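Local coordinates for protein response regulator (Vibrio cholerae O1 biovar El Tor, PDB 7KPO) that is the DNA-binding domain of the sensor histidine kinase ChiS, and so probably recognises DNA through a small, mostly helical fold, at residues A[8-20]-A[58-70]. Numbering follows the deposited sequence.
Sequences MRAVLVEAMTSAL and YLRIETLPKTPRW. With SO4 (sulfate ion), chain B.
Val13 and Leu59 bring the backbones closest, with their CA atoms 5.4 Å apart, where segment 58-70, a loop that runs into helix 70-83, folds over one side of helix 8-20. Arg9 makes the polar link. Its chain bends at chi3 (68°), and the guanidinium grips the carbonyl oxygen of Pro65 end-on with two nitrogens. The bond from Arg9 NH1 to Pro65 O is 2.9 Å, with an N-H...O angle of 154°. NH2 reaches the same oxygen from well above the carbonyl plane, and also makes a weak bond to Leu64 O. Water 1 accepts from Arg9 NH2 and donates to Ile61 O. Leu64 CD2 sits 3.6 Å above the plane of the Arg9 guanidinium, over its centre, so this charged group lies flat on an apolar methyl.

The loop joins helix 53-57 to helix 70-83, so the contact fastens this connection to the long N-terminal helix 2-27 of the DNA-binding domain. Arg69 is the N-cap of helix 70-83. Its backbone N donates to Tyr58 OH, tying the two ends of the loop together. Its NH1 binds a sulfate, which Arg71 and Thr72 also hold.

Trp70 begins that helix and meets Met8, Arg9 and Leu12 of 8-20. The CE methyl of Met8, a selenomethionine, makes a CH-pi contact over one face of the indole, 3.9 Å from the centroid of the six-membered ring. Leu12 CD1 approaches Trp70 CE3 obliquely at 3.5 Å. Leu12 CG lies anti to the backbone N (chi1 -161°), which sets CD2 against Pro68 CB, at 3.7 Å. Val13 uses both methyls: CG1 lies against Leu59 O, and CG2 against Tyr58 O, a buried carbonyl without a polar partner. At the far end, Leu20 CD1 presses tightly on Leu59 CD2 at 3.5 Å, and Phe34 of helix 31-38 also touches Leu20.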
HETATM    1  N   MSE A   8      19.857   2.808 -11.308  0.70 10.92           N
HETATM    2  CA  MSE A   8      19.457   2.165 -10.068  0.70 10.87           C
HETATM    3  C   MSE A   8      19.834   3.037  -8.869  0.70 10.71           C
HETATM    4  O   MSE A   8      19.039   3.198  -7.946  0.70 11.19           O
HETATM    5  CB  MSE A   8      20.100   0.778  -9.979  0.70 12.72           C
HETATM    6  CG  MSE A   8      19.512  -0.218 -10.957  0.70 13.21           C
HETATM    7 SE   MSE A   8      20.583  -1.844 -11.102  0.70 15.34          SE
HETATM    8  CE  MSE A   8      20.814  -2.331  -9.225  0.70 16.80           C
ATOM      9  N   ARG A   9      21.045   3.607  -8.890  1.00 10.96           N
ATOM     10  CA  ARG A   9      21.517   4.447  -7.794  1.00 11.32           C
ATOM     11  C   ARG A   9      20.674   5.731  -7.717  1.00 10.79           C
ATOM     12  O   ARG A   9      20.316   6.144  -6.602  1.00 12.18           O
ATOM     13  CB  ARG A   9      23.015   4.725  -7.969  1.00 11.77           C
ATOM     14  CG  ARG A   9      23.883   3.482  -7.807  1.00 12.43           C
ATOM     15  CD  ARG A   9      25.347   3.683  -8.161  1.00 13.20           C
ATOM     16  NE  ARG A   9      26.025   4.569  -7.225  1.00 13.80           N
ATOM     17  CZ  ARG A   9      26.503   4.209  -6.037  1.00 13.96           C
ATOM     18  NH1 ARG A   9      26.390   2.960  -5.614  1.00 14.58           N
ATOM     19  NH2 ARG A   9      27.085   5.109  -5.266  1.00 15.16           N
ATOM     20  N   ALA A  10      20.374   6.346  -8.860  1.00 10.85           N
ATOM     21  CA  ALA A  10      19.545   7.572  -8.866  1.00 11.72           C
ATOM     22  C   ALA A  10      18.141   7.267  -8.333  1.00 11.22           C
ATOM     23  O   ALA A  10      17.604   8.069  -7.558  1.00 12.54           O
ATOM     24  CB  ALA A  10      19.488   8.132 -10.260  1.00 12.38           C
ATOM     25  N   VAL A  11      17.561   6.148  -8.753  1.00 10.85           N
ATOM     26  CA  VAL A  11      16.198   5.780  -8.284  1.00 11.47           C
ATOM     27  C   VAL A  11      16.240   5.486  -6.778  1.00 11.43           C
ATOM     28  O   VAL A  11      15.305   5.875  -6.069  1.00 12.61           O
ATOM     29  CB  VAL A  11      15.644   4.598  -9.099  1.00 12.20           C
ATOM     30  CG1 VAL A  11      14.331   4.096  -8.530  1.00 13.05           C
ATOM     31  CG2 VAL A  11      15.479   4.974 -10.563  1.00 13.38           C
ATOM     32  N   LEU A  12      17.309   4.844  -6.303  0.60 11.39           N
ATOM     33  CA  LEU A  12      17.418   4.499  -4.861  0.60 12.15           C
ATOM     34  C   LEU A  12      17.397   5.786  -4.021  0.60 12.63           C
ATOM     35  O   LEU A  12      16.706   5.816  -2.993  0.60 13.44           O
ATOM     36  CB  LEU A  12      18.707   3.701  -4.634  0.60 13.11           C
ATOM     37  CG  LEU A  12      18.763   2.889  -3.340  0.60 14.46           C
ATOM     38  CD1 LEU A  12      17.784   1.731  -3.390  0.60 15.30           C
ATOM     39  CD2 LEU A  12      20.165   2.363  -3.092  0.60 15.03           C
ATOM     40  N   VAL A  13      18.123   6.818  -4.454  1.00 12.06           N
ATOM     41  CA  VAL A  13      18.167   8.096  -3.690  1.00 12.78           C
ATOM     42  C   VAL A  13      16.790   8.767  -3.739  1.00 12.39           C
ATOM     43  O   VAL A  13      16.316   9.251  -2.695  1.00 13.35           O
ATOM     44  CB  VAL A  13      19.286   9.021  -4.194  1.00 13.26           C
ATOM     45  CG1 VAL A  13      19.172  10.410  -3.586  1.00 14.41           C
ATOM     46  CG2 VAL A  13      20.664   8.425  -3.937  1.00 14.22           C
ATOM     47  N   GLU A  14      16.173   8.814  -4.924  0.50 11.61           N
ATOM     48  CA  GLU A  14      14.821   9.415  -5.078  0.50 12.18           C
ATOM     49  C   GLU A  14      13.834   8.670  -4.171  0.50 11.50           C
ATOM     50  O   GLU A  14      13.086   9.325  -3.427  0.50 12.04           O
ATOM     51  CB  GLU A  14      14.360   9.348  -6.536  0.50 11.32           C
ATOM     52  CG  GLU A  14      12.948   9.869  -6.763  0.50 10.73           C
ATOM     53  CD  GLU A  14      12.726  11.342  -6.452  0.50 11.46           C
ATOM     54  OE1 GLU A  14      13.715  12.102  -6.398  0.50 12.89           O
ATOM     55  OE2 GLU A  14      11.556  11.729  -6.254  0.50 13.17           O
ATOM     56  N   ALA A  15      13.868   7.340  -4.210  1.00 12.05           N
ATOM     57  CA  ALA A  15      12.922   6.523  -3.420  1.00 12.40           C
ATOM     58  C   ALA A  15      13.095   6.742  -1.914  1.00 11.37           C
ATOM     59  O   ALA A  15      12.110   6.927  -1.205  1.00 11.95           O
ATOM     60  CB  ALA A  15      13.085   5.067  -3.782  1.00 13.40           C
HETATM   61  N   MSE A  16      14.346   6.741  -1.453  0.60 11.63           N
HETATM   62  CA  MSE A  16      14.622   6.871  -0.034  0.60 11.60           C
HETATM   63  C   MSE A  16      14.222   8.248   0.475  0.60 11.40           C
HETATM   64  O   MSE A  16      13.554   8.365   1.498  0.60 12.13           O
HETATM   65  CB  MSE A  16      16.103   6.611   0.243  0.60 12.24           C
HETATM   66  CG  MSE A  16      16.471   5.156   0.184  0.60 13.69           C
HETATM   67 SE   MSE A  16      15.418   4.111   1.466  0.60 15.02          SE
HETATM   68  CE  MSE A  16      16.020   4.495   3.287  0.60 15.78           C
ATOM     69  N   THR A  17      14.632   9.291  -0.243  1.00 11.34           N
ATOM     70  CA  THR A  17      14.318  10.649   0.174  1.00 12.09           C
ATOM     71  C   THR A  17      12.798  10.846   0.177  1.00 11.71           C
ATOM     72  O   THR A  17      12.267  11.411   1.141  1.00 13.53           O
ATOM     73  CB  THR A  17      15.023  11.695  -0.696  1.00 13.94           C
ATOM     74  OG1 THR A  17      14.628  11.561  -2.059  1.00 16.40           O
ATOM     75  CG2 THR A  17      16.525  11.584  -0.600  1.00 14.14           C
ATOM     76  N   SER A  18      12.129  10.371  -0.877  0.70 11.50           N
ATOM     77  CA  SER A  18      10.653  10.494  -0.981  0.70 11.89           C
ATOM     78  C   SER A  18       9.996   9.777   0.197  0.70 11.49           C
ATOM     79  O   SER A  18       9.105  10.352   0.847  0.70 11.53           O
ATOM     80  CB  SER A  18      10.148   9.918  -2.286  0.70 12.47           C
ATOM     81  OG  SER A  18      10.590  10.678  -3.397  0.70 13.43           O
ATOM     82  N   ALA A  19      10.449   8.559   0.465  1.00 11.03           N
ATOM     83  CA  ALA A  19       9.843   7.744   1.536  1.00 11.31           C
ATOM     84  C   ALA A  19      10.040   8.425   2.893  1.00 11.04           C
ATOM     85  O   ALA A  19       9.094   8.451   3.687  1.00 11.48           O
ATOM     86  CB  ALA A  19      10.425   6.357   1.518  1.00 11.87           C
ATOM     87  N   LEU A  20      11.235   8.952   3.158  1.00 11.30           N
ATOM     88  CA  LEU A  20      11.470   9.604   4.475  1.00 11.95           C
ATOM     89  C   LEU A  20      10.636  10.875   4.607  1.00 12.30           C
ATOM     90  O   LEU A  20      10.127  11.126   5.700  1.00 13.55           O
ATOM     91  CB  LEU A  20      12.957   9.900   4.657  1.00 14.11           C
ATOM     92  CG  LEU A  20      13.787   8.708   5.113  1.00 17.02           C
ATOM     93  CD1 LEU A  20      15.263   9.033   5.058  1.00 21.22           C
ATOM     94  CD2 LEU A  20      13.387   8.273   6.518  1.00 19.02           C
ATOM     95  N   TYR A  58      22.375   7.684   2.106  1.00 11.29           N
ATOM     96  CA  TYR A  58      21.459   7.251   1.021  1.00 12.08           C
ATOM     97  C   TYR A  58      20.569   8.397   0.541  1.00 12.79           C
ATOM     98  O   TYR A  58      19.788   8.175  -0.391  1.00 14.73           O
ATOM     99  CB  TYR A  58      20.599   6.085   1.515  1.00 12.78           C
ATOM    100  CG  TYR A  58      21.338   4.775   1.598  1.00 12.59           C
ATOM    101  CD1 TYR A  58      22.295   4.538   2.569  1.00 13.34           C
ATOM    102  CD2 TYR A  58      21.067   3.757   0.701  1.00 13.22           C
ATOM    103  CE1 TYR A  58      22.970   3.328   2.640  1.00 13.83           C
ATOM    104  CE2 TYR A  58      21.736   2.547   0.751  1.00 13.82           C
ATOM    105  CZ  TYR A  58      22.697   2.329   1.718  1.00 13.51           C
ATOM    106  OH  TYR A  58      23.345   1.128   1.774  1.00 16.18           O
ATOM    107  N   LEU A  59      20.740   9.598   1.096  1.00 12.02           N
ATOM    108  CA  LEU A  59      19.813  10.711   0.770  1.00 13.15           C
ATOM    109  C   LEU A  59      20.432  11.657  -0.261  1.00 13.20           C
ATOM    110  O   LEU A  59      19.750  12.612  -0.645  1.00 13.95           O
ATOM    111  CB  LEU A  59      19.431  11.428   2.069  1.00 14.28           C
ATOM    112  CG  LEU A  59      18.878  10.517   3.171  1.00 15.93           C
ATOM    113  CD1 LEU A  59      18.471  11.325   4.393  1.00 17.26           C
ATOM    114  CD2 LEU A  59      17.710   9.677   2.668  1.00 17.49           C
ATOM    115  N   ARG A  60      21.659  11.377  -0.701  1.00 12.80           N
ATOM    116  CA  ARG A  60      22.346  12.194  -1.734  1.00 13.70           C
ATOM    117  C   ARG A  60      23.124  11.239  -2.637  1.00 12.70           C
ATOM    118  O   ARG A  60      23.783  10.321  -2.120  1.00 12.70           O
ATOM    119  CB  ARG A  60      23.305  13.222  -1.117  1.00 15.69           C
ATOM    120  CG  ARG A  60      22.628  14.255  -0.229  1.00 18.13           C
ATOM    121  CD  ARG A  60      23.556  15.285   0.398  1.00 22.52           C
ATOM    122  NE  ARG A  60      24.139  16.256  -0.530  1.00 28.00           N
ATOM    123  CZ  ARG A  60      25.432  16.360  -0.852  1.00 29.36           C
ATOM    124  NH1 ARG A  60      26.339  15.559  -0.315  1.00 34.36           N
ATOM    125  NH2 ARG A  60      25.818  17.299  -1.702  1.00 27.82           N
ATOM    126  N   ILE A  61      23.094  11.478  -3.941  1.00 12.44           N
ATOM    127  CA  ILE A  61      23.851  10.581  -4.853  1.00 12.99           C
ATOM    128  C   ILE A  61      25.356  10.682  -4.550  1.00 12.89           C
ATOM    129  O   ILE A  61      26.042   9.669  -4.695  1.00 14.54           O
ATOM    130  CB  ILE A  61      23.511  10.900  -6.323  1.00 14.00           C
ATOM    131  CG1 ILE A  61      23.959   9.785  -7.269  1.00 15.84           C
ATOM    132  CG2 ILE A  61      24.065  12.249  -6.760  1.00 14.96           C
ATOM    133  CD1 ILE A  61      23.300   8.444  -7.013  1.00 16.84           C
ATOM    134  N   GLU A  62      25.837  11.842  -4.097  1.00 13.53           N
ATOM    135  CA  GLU A  62      27.289  12.044  -3.840  1.00 15.04           C
ATOM    136  C   GLU A  62      27.797  11.161  -2.696  1.00 14.28           C
ATOM    137  O   GLU A  62      28.999  10.843  -2.690  1.00 17.00           O
ATOM    138  CB  GLU A  62      27.582  13.498  -3.464  1.00 16.58           C
ATOM    139  CG  GLU A  62      27.364  14.503  -4.582  1.00 18.36           C
ATOM    140  CD  GLU A  62      25.947  14.978  -4.844  1.00 17.08           C
ATOM    141  OE1 GLU A  62      25.015  14.525  -4.148  1.00 16.77           O
ATOM    142  OE2 GLU A  62      25.790  15.848  -5.726  1.00 17.99           O
ATOM    143  N   THR A  63      26.921  10.791  -1.764  1.00 13.23           N
ATOM    144  CA  THR A  63      27.349  10.028  -0.563  1.00 13.46           C
ATOM    145  C   THR A  63      26.864   8.576  -0.601  1.00 12.51           C
ATOM    146  O   THR A  63      27.259   7.803   0.286  1.00 12.74           O
ATOM    147  CB  THR A  63      26.836  10.727   0.703  1.00 14.35           C
ATOM    148  OG1 THR A  63      25.418  10.871   0.601  1.00 13.93           O
ATOM    149  CG2 THR A  63      27.466  12.087   0.912  1.00 16.24           C
ATOM    150  N   LEU A  64      26.048   8.209  -1.585  1.00 12.11           N
ATOM    151  CA  LEU A  64      25.508   6.829  -1.626  1.00 12.43           C
ATOM    152  C   LEU A  64      26.674   5.845  -1.615  1.00 12.96           C
ATOM    153  O   LEU A  64      27.597   5.973  -2.416  1.00 13.83           O
ATOM    154  CB  LEU A  64      24.661   6.671  -2.889  1.00 12.83           C
ATOM    155  CG  LEU A  64      23.994   5.309  -3.040  1.00 12.56           C
ATOM    156  CD1 LEU A  64      22.929   5.103  -1.971  1.00 12.82           C
ATOM    157  CD2 LEU A  64      23.401   5.165  -4.427  1.00 12.66           C
ATOM    158  N   PRO A  65      26.681   4.828  -0.723  1.00 13.36           N
ATOM    159  CA  PRO A  65      27.789   3.877  -0.688  1.00 14.48           C
ATOM    160  C   PRO A  65      28.057   3.169  -2.022  1.00 13.90           C
ATOM    161  O   PRO A  65      27.151   2.988  -2.823  1.00 13.76           O
ATOM    162  CB  PRO A  65      27.351   2.861   0.377  1.00 16.16           C
ATOM    163  CG  PRO A  65      26.460   3.673   1.290  1.00 16.79           C
ATOM    164  CD  PRO A  65      25.699   4.582   0.345  1.00 15.11           C
ATOM    165  N   LYS A  66      29.316   2.786  -2.217  1.00 15.23           N
ATOM    166  CA  LYS A  66      29.728   2.035  -3.428  1.00 17.79           C
ATOM    167  C   LYS A  66      28.903   0.747  -3.497  1.00 16.48           C
ATOM    168  O   LYS A  66      28.535   0.343  -4.611  1.00 17.12           O
ATOM    169  CB  LYS A  66      31.232   1.751  -3.356  1.00 21.33           C
ATOM    170  CG  LYS A  66      31.814   0.941  -4.507  1.00 27.41           C
ATOM    171  CD  LYS A  66      33.321   0.762  -4.425  1.00 32.82           C
ATOM    172  CE  LYS A  66      33.789   0.053  -3.170  1.00 36.81           C
ATOM    173  NZ  LYS A  66      33.214  -1.309  -3.054  1.00 43.15           N
ATOM    174  N   THR A  67      28.626   0.153  -2.332  1.00 15.39           N
ATOM    175  CA  THR A  67      27.826  -1.093  -2.208  1.00 15.87           C
ATOM    176  C   THR A  67      26.532  -0.777  -1.465  1.00 14.94           C
ATOM    177  O   THR A  67      26.469  -0.884  -0.244  1.00 16.00           O
ATOM    178  CB  THR A  67      28.601  -2.198  -1.477  1.00 17.83           C
ATOM    179  OG1 THR A  67      29.800  -2.444  -2.211  1.00 20.78           O
ATOM    180  CG2 THR A  67      27.817  -3.485  -1.332  1.00 18.84           C
ATOM    181  N   PRO A  68      25.461  -0.338  -2.158  1.00 13.59           N
ATOM    182  CA  PRO A  68      24.198  -0.059  -1.482  1.00 13.12           C
ATOM    183  C   PRO A  68      23.545  -1.344  -0.958  1.00 13.19           C
ATOM    184  O   PRO A  68      23.682  -2.376  -1.592  1.00 15.65           O
ATOM    185  CB  PRO A  68      23.305   0.557  -2.568  1.00 14.65           C
ATOM    186  CG  PRO A  68      24.268   0.948  -3.673  1.00 14.63           C
ATOM    187  CD  PRO A  68      25.400  -0.051  -3.594  1.00 14.97           C
ATOM    188  N   ARG A  69      22.875  -1.249   0.189  1.00 12.56           N
ATOM    189  CA  ARG A  69      22.112  -2.397   0.740  1.00 13.09           C
ATOM    190  C   ARG A  69      20.695  -2.315   0.152  1.00 12.59           C
ATOM    191  O   ARG A  69      19.781  -1.832   0.822  1.00 12.94           O
ATOM    192  CB  ARG A  69      22.143  -2.370   2.267  1.00 14.04           C
ATOM    193  CG  ARG A  69      23.524  -2.581   2.869  1.00 16.72           C
ATOM    194  CD  ARG A  69      23.419  -2.704   4.378  1.00 21.33           C
ATOM    195  NE  ARG A  69      24.687  -2.944   5.055  1.00 26.89           N
ATOM    196  CZ  ARG A  69      25.178  -4.142   5.370  1.00 26.91           C
ATOM    197  NH1 ARG A  69      24.514  -5.245   5.070  1.00 28.57           N
ATOM    198  NH2 ARG A  69      26.339  -4.232   5.997  1.00 27.31           N
ATOM    199  N   TRP A  70      20.539  -2.782  -1.087  1.00 13.59           N
ATOM    200  CA  TRP A  70      19.253  -2.718  -1.828  1.00 13.08           C
ATOM    201  C   TRP A  70      18.098  -3.303  -1.013  1.00 12.96           C
ATOM    202  O   TRP A  70      17.018  -2.695  -1.009  1.00 14.07           O
ATOM    203  CB  TRP A  70      19.385  -3.442  -3.172  1.00 13.62           C
ATOM    204  CG  TRP A  70      20.508  -2.913  -4.007  1.00 13.23           C
ATOM    205  CD1 TRP A  70      21.767  -3.427  -4.091  1.00 13.92           C
ATOM    206  CD2 TRP A  70      20.504  -1.732  -4.831  1.00 13.78           C
ATOM    207  NE1 TRP A  70      22.538  -2.667  -4.926  1.00 14.53           N
ATOM    208  CE2 TRP A  70      21.792  -1.625  -5.399  1.00 14.30           C
ATOM    209  CE3 TRP A  70      19.542  -0.774  -5.162  1.00 15.86           C
ATOM    210  CZ2 TRP A  70      22.144  -0.589  -6.261  1.00 15.84           C
ATOM    211  CZ3 TRP A  70      19.889   0.247  -6.021  1.00 16.77           C
ATOM    212  CH2 TRP A  70      21.172   0.334  -6.561  1.00 17.26           C
TER
HETATM  213  S   SO4 B1201      21.106  -6.484   3.013  1.00 19.87           S
HETATM  214  O1  SO4 B1201      20.575  -7.351   4.031  1.00 25.79           O
HETATM  215  O2  SO4 B1201      20.197  -5.399   2.760  1.00 20.28           O
HETATM  216  O3  SO4 B1201      21.287  -7.250   1.808  1.00 19.15           O
HETATM  217  O4  SO4 B1201      22.375  -5.952   3.428  1.00 22.10           O
HETATM  218  O   HOH W   1      26.844   7.752  -6.448  1.00 23.30           O